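5'-deoxynucleotidase (Archaeoglobus fulgidus, PDB 1YNB) probably hydrolyses 2'-deoxyribonucleoside 5'-phosphates to the deoxyribonucleoside and phosphate, as a metal-dependent homodimeric phosphohydrolase of the HD-domain family. Local coordinates at residues 62-74 with 112-124. Residues are numbered along the deposited sequence; the frame is centred on the assembly and turned at random.
Sequences EKACKAATAALFH and DFSDVEVYVSDAD
K66 runs out to the D115 carboxylate with CG anti to the backbone N (chi1 -178°) and every later torsion extended. Its NZ forms a salt bridge to D115 OD2 at 3.0 Å, on the syn side and 23° out of the carboxylate plane, and a weak bond to OD1, while its CG lies at the edge of the F113 ring. A leucine in its place would probably leave D115 without its positive mate. At the next residue, A67 CB packs against V116 CB at 4.0 Å; V116 occupies the N-cap position of helix 117-135. The short side chain of A70 then sits over one face of F113, a CH-pi contact with CB 3.9 Å from the ring centroid, and also meets V120 CG2 at 3.5 Å. With alanines at the interface, the axes of segments 62-73 and 117-124 come within 8.7 Å and cross at -58°, within an all-helical HD-type fold. Beyond A71, V120 CG1 lies over one face of the H74 ring, 3.6 Å from CG. H74 and D124 fit the HD-family metal-site pattern with H42 and D75, though no metal is bound here. A water lies 2.8 Å from H74 ND1 and donates weakly to D124 OD2, which H42 also reaches weakly.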
# COMPACT_ATOMS: atom_id res chain seq x y z
N GLU A 62 -16.52 9.52 -19.34
CA GLU A 62 -17.37 8.35 -19.23
C GLU A 62 -16.71 7.19 -19.92
O GLU A 62 -16.78 6.05 -19.47
CB GLU A 62 -18.75 8.62 -19.86
CG GLU A 62 -19.36 9.96 -19.43
CD GLU A 62 -18.59 11.12 -20.02
OE1 GLU A 62 -18.19 12.06 -19.28
OE2 GLU A 62 -18.38 11.09 -21.25
N LYS A 63 -16.07 7.49 -21.04
CA LYS A 63 -15.38 6.48 -21.82
C LYS A 63 -14.14 6.00 -21.02
O LYS A 63 -13.83 4.81 -20.98
CB LYS A 63 -14.93 7.12 -23.16
CG LYS A 63 -14.83 6.16 -24.35
CD LYS A 63 -16.19 5.63 -24.83
CE LYS A 63 -17.21 6.74 -25.19
NZ LYS A 63 -16.84 7.63 -26.34
N ALA A 64 -13.43 6.93 -20.41
CA ALA A 64 -12.23 6.61 -19.61
C ALA A 64 -12.65 5.71 -18.42
O ALA A 64 -11.98 4.71 -18.13
CB ALA A 64 -11.60 7.88 -19.11
N CYS A 65 -13.76 6.04 -17.76
CA CYS A 65 -14.24 5.23 -16.63
C CYS A 65 -14.61 3.82 -17.09
O CYS A 65 -14.48 2.84 -16.36
CB CYS A 65 -15.45 5.90 -15.98
SG CYS A 65 -15.07 7.36 -15.15
N LYS A 66 -15.09 3.69 -18.31
CA LYS A 66 -15.46 2.37 -18.80
C LYS A 66 -14.22 1.51 -19.10
O LYS A 66 -14.21 0.27 -19.00
CB LYS A 66 -16.29 2.51 -20.07
CG LYS A 66 -16.77 1.22 -20.64
CD LYS A 66 -17.78 1.52 -21.78
CE LYS A 66 -18.46 0.27 -22.28
NZ LYS A 66 -19.32 0.65 -23.45
N ALA A 67 -13.17 2.19 -19.53
CA ALA A 67 -11.94 1.50 -19.86
C ALA A 67 -11.33 1.00 -18.54
O ALA A 67 -10.80 -0.11 -18.50
CB ALA A 67 -11.00 2.45 -20.57
N ALA A 68 -11.38 1.82 -17.52
CA ALA A 68 -10.84 1.43 -16.22
C ALA A 68 -11.59 0.24 -15.68
O ALA A 68 -11.00 -0.74 -15.22
CB ALA A 68 -10.91 2.59 -15.25
N THR A 69 -12.93 0.27 -15.77
CA THR A 69 -13.72 -0.83 -15.28
C THR A 69 -13.45 -2.11 -16.02
O THR A 69 -13.33 -3.19 -15.43
CB THR A 69 -15.25 -0.49 -15.36
OG1 THR A 69 -15.48 0.73 -14.68
CG2 THR A 69 -16.07 -1.57 -14.74
N ALA A 70 -13.33 -2.01 -17.34
CA ALA A 70 -13.06 -3.18 -18.13
C ALA A 70 -11.71 -3.79 -17.73
O ALA A 70 -11.53 -5.01 -17.75
CB ALA A 70 -13.04 -2.80 -19.63
N ALA A 71 -10.76 -2.93 -17.41
CA ALA A 71 -9.43 -3.41 -16.99
C ALA A 71 -9.57 -4.18 -15.67
O ALA A 71 -8.86 -5.18 -15.45
CB ALA A 71 -8.48 -2.23 -16.79
N LEU A 72 -10.46 -3.74 -14.78
CA LEU A 72 -10.63 -4.46 -13.51
C LEU A 72 -11.13 -5.87 -13.70
O LEU A 72 -10.77 -6.78 -12.94
CB LEU A 72 -11.61 -3.73 -12.60
CG LEU A 72 -11.15 -2.39 -12.06
CD1 LEU A 72 -12.36 -1.70 -11.37
CD2 LEU A 72 -10.01 -2.63 -11.04
N PHE A 73 -11.99 -6.08 -14.71
CA PHE A 73 -12.54 -7.40 -15.00
C PHE A 73 -11.67 -8.25 -15.92
O PHE A 73 -11.98 -9.43 -16.18
CB PHE A 73 -13.93 -7.26 -15.65
CG PHE A 73 -15.01 -6.91 -14.69
CD1 PHE A 73 -15.71 -7.92 -14.01
CD2 PHE A 73 -15.28 -5.58 -14.37
CE1 PHE A 73 -16.66 -7.59 -13.02
CE2 PHE A 73 -16.23 -5.24 -13.39
CZ PHE A 73 -16.92 -6.25 -12.71
N HIS A 74 -10.58 -7.68 -16.41
CA HIS A 74 -9.71 -8.34 -17.36
C HIS A 74 -9.18 -9.73 -16.98
O HIS A 74 -9.29 -10.66 -17.76
CB HIS A 74 -8.55 -7.41 -17.72
CG HIS A 74 -7.80 -7.84 -18.94
ND1 HIS A 74 -6.45 -7.58 -19.12
CD2 HIS A 74 -8.21 -8.47 -20.06
CE1 HIS A 74 -6.07 -8.04 -20.29
NE2 HIS A 74 -7.12 -8.59 -20.89
N ASP A 112 -20.74 -4.84 -22.40
CA ASP A 112 -19.76 -5.05 -23.44
C ASP A 112 -18.65 -4.02 -23.37
O ASP A 112 -18.89 -2.80 -23.38
CB ASP A 112 -20.39 -5.03 -24.82
CG ASP A 112 -20.25 -6.36 -25.52
OD1 ASP A 112 -21.09 -7.26 -25.24
OD2 ASP A 112 -19.30 -6.51 -26.32
N PHE A 113 -17.44 -4.54 -23.26
CA PHE A 113 -16.27 -3.70 -23.18
C PHE A 113 -15.47 -3.85 -24.47
O PHE A 113 -14.28 -3.59 -24.49
CB PHE A 113 -15.41 -4.10 -21.98
CG PHE A 113 -16.12 -4.02 -20.65
CD1 PHE A 113 -16.72 -2.84 -20.23
CD2 PHE A 113 -16.16 -5.12 -19.81
CE1 PHE A 113 -17.33 -2.74 -18.99
CE2 PHE A 113 -16.77 -5.05 -18.56
CZ PHE A 113 -17.36 -3.85 -18.15
N SER A 114 -16.14 -4.28 -25.54
CA SER A 114 -15.45 -4.43 -26.81
C SER A 114 -14.91 -3.10 -27.31
O SER A 114 -13.86 -3.06 -27.94
CB SER A 114 -16.38 -5.05 -27.86
OG SER A 114 -16.31 -6.47 -27.80
N ASP A 115 -15.58 -2.01 -26.99
CA ASP A 115 -15.13 -0.70 -27.43
C ASP A 115 -13.93 -0.13 -26.69
O ASP A 115 -13.40 0.92 -27.09
CB ASP A 115 -16.26 0.32 -27.35
CG ASP A 115 -16.86 0.41 -25.97
OD1 ASP A 115 -16.93 -0.65 -25.31
OD2 ASP A 115 -17.28 1.52 -25.54
N VAL A 116 -13.51 -0.77 -25.60
CA VAL A 116 -12.36 -0.27 -24.85
C VAL A 116 -11.32 -1.37 -24.71
O VAL A 116 -10.33 -1.22 -23.97
CB VAL A 116 -12.76 0.21 -23.41
CG1 VAL A 116 -13.61 1.46 -23.47
CG2 VAL A 116 -13.48 -0.88 -22.66
N GLU A 117 -11.51 -2.49 -25.40
CA GLU A 117 -10.54 -3.55 -25.27
C GLU A 117 -9.14 -3.13 -25.65
O GLU A 117 -8.17 -3.69 -25.14
CB GLU A 117 -10.96 -4.81 -26.04
CG GLU A 117 -12.10 -5.56 -25.33
CD GLU A 117 -11.92 -5.56 -23.78
OE1 GLU A 117 -10.99 -6.22 -23.25
OE2 GLU A 117 -12.72 -4.90 -23.09
N VAL A 118 -9.00 -2.16 -26.55
CA VAL A 118 -7.65 -1.76 -26.90
C VAL A 118 -6.99 -1.00 -25.77
O VAL A 118 -5.79 -1.17 -25.55
CB VAL A 118 -7.59 -0.91 -28.19
CG1 VAL A 118 -6.20 -0.42 -28.42
CG2 VAL A 118 -7.97 -1.78 -29.38
N TYR A 119 -7.74 -0.19 -25.03
CA TYR A 119 -7.13 0.52 -23.91
C TYR A 119 -6.78 -0.49 -22.79
O TYR A 119 -5.78 -0.32 -22.10
CB TYR A 119 -8.06 1.60 -23.34
CG TYR A 119 -8.35 2.70 -24.33
CD1 TYR A 119 -7.31 3.47 -24.87
CD2 TYR A 119 -9.65 2.91 -24.80
CE1 TYR A 119 -7.56 4.43 -25.85
CE2 TYR A 119 -9.91 3.88 -25.79
CZ TYR A 119 -8.85 4.62 -26.31
OH TYR A 119 -9.07 5.53 -27.32
N VAL A 120 -7.61 -1.51 -22.63
CA VAL A 120 -7.37 -2.52 -21.61
C VAL A 120 -6.11 -3.29 -21.97
O VAL A 120 -5.24 -3.53 -21.11
CB VAL A 120 -8.56 -3.50 -21.49
CG1 VAL A 120 -8.26 -4.58 -20.42
CG2 VAL A 120 -9.82 -2.72 -21.08
N SER A 121 -6.00 -3.67 -23.24
CA SER A 121 -4.85 -4.44 -23.71
C SER A 121 -3.55 -3.66 -23.52
O SER A 121 -2.57 -4.22 -23.02
CB SER A 121 -5.02 -4.78 -25.20
OG SER A 121 -3.98 -5.66 -25.62
N ASP A 122 -3.52 -2.40 -23.94
CA ASP A 122 -2.34 -1.57 -23.80
C ASP A 122 -2.02 -1.32 -22.31
O ASP A 122 -0.84 -1.29 -21.90
CB ASP A 122 -2.53 -0.20 -24.46
CG ASP A 122 -2.12 -0.18 -25.95
OD1 ASP A 122 -1.75 -1.22 -26.54
OD2 ASP A 122 -2.16 0.92 -26.51
N ALA A 123 -3.06 -1.11 -21.51
CA ALA A 123 -2.85 -0.83 -20.07
C ALA A 123 -2.23 -2.03 -19.34
O ALA A 123 -1.40 -1.83 -18.44
CB ALA A 123 -4.20 -0.42 -19.40
N ASP A 124 -2.66 -3.23 -19.70
CA ASP A 124 -2.17 -4.50 -19.14
C ASP A 124 -0.67 -4.55 -19.40
O ASP A 124 0.14 -4.75 -18.48
CB ASP A 124 -2.88 -5.67 -19.86
CG ASP A 124 -2.34 -7.04 -19.47
OD1 ASP A 124 -2.41 -7.96 -20.30
OD2 ASP A 124 -1.86 -7.22 -18.32
O HOH W 1 -4.71 -7.54 -16.87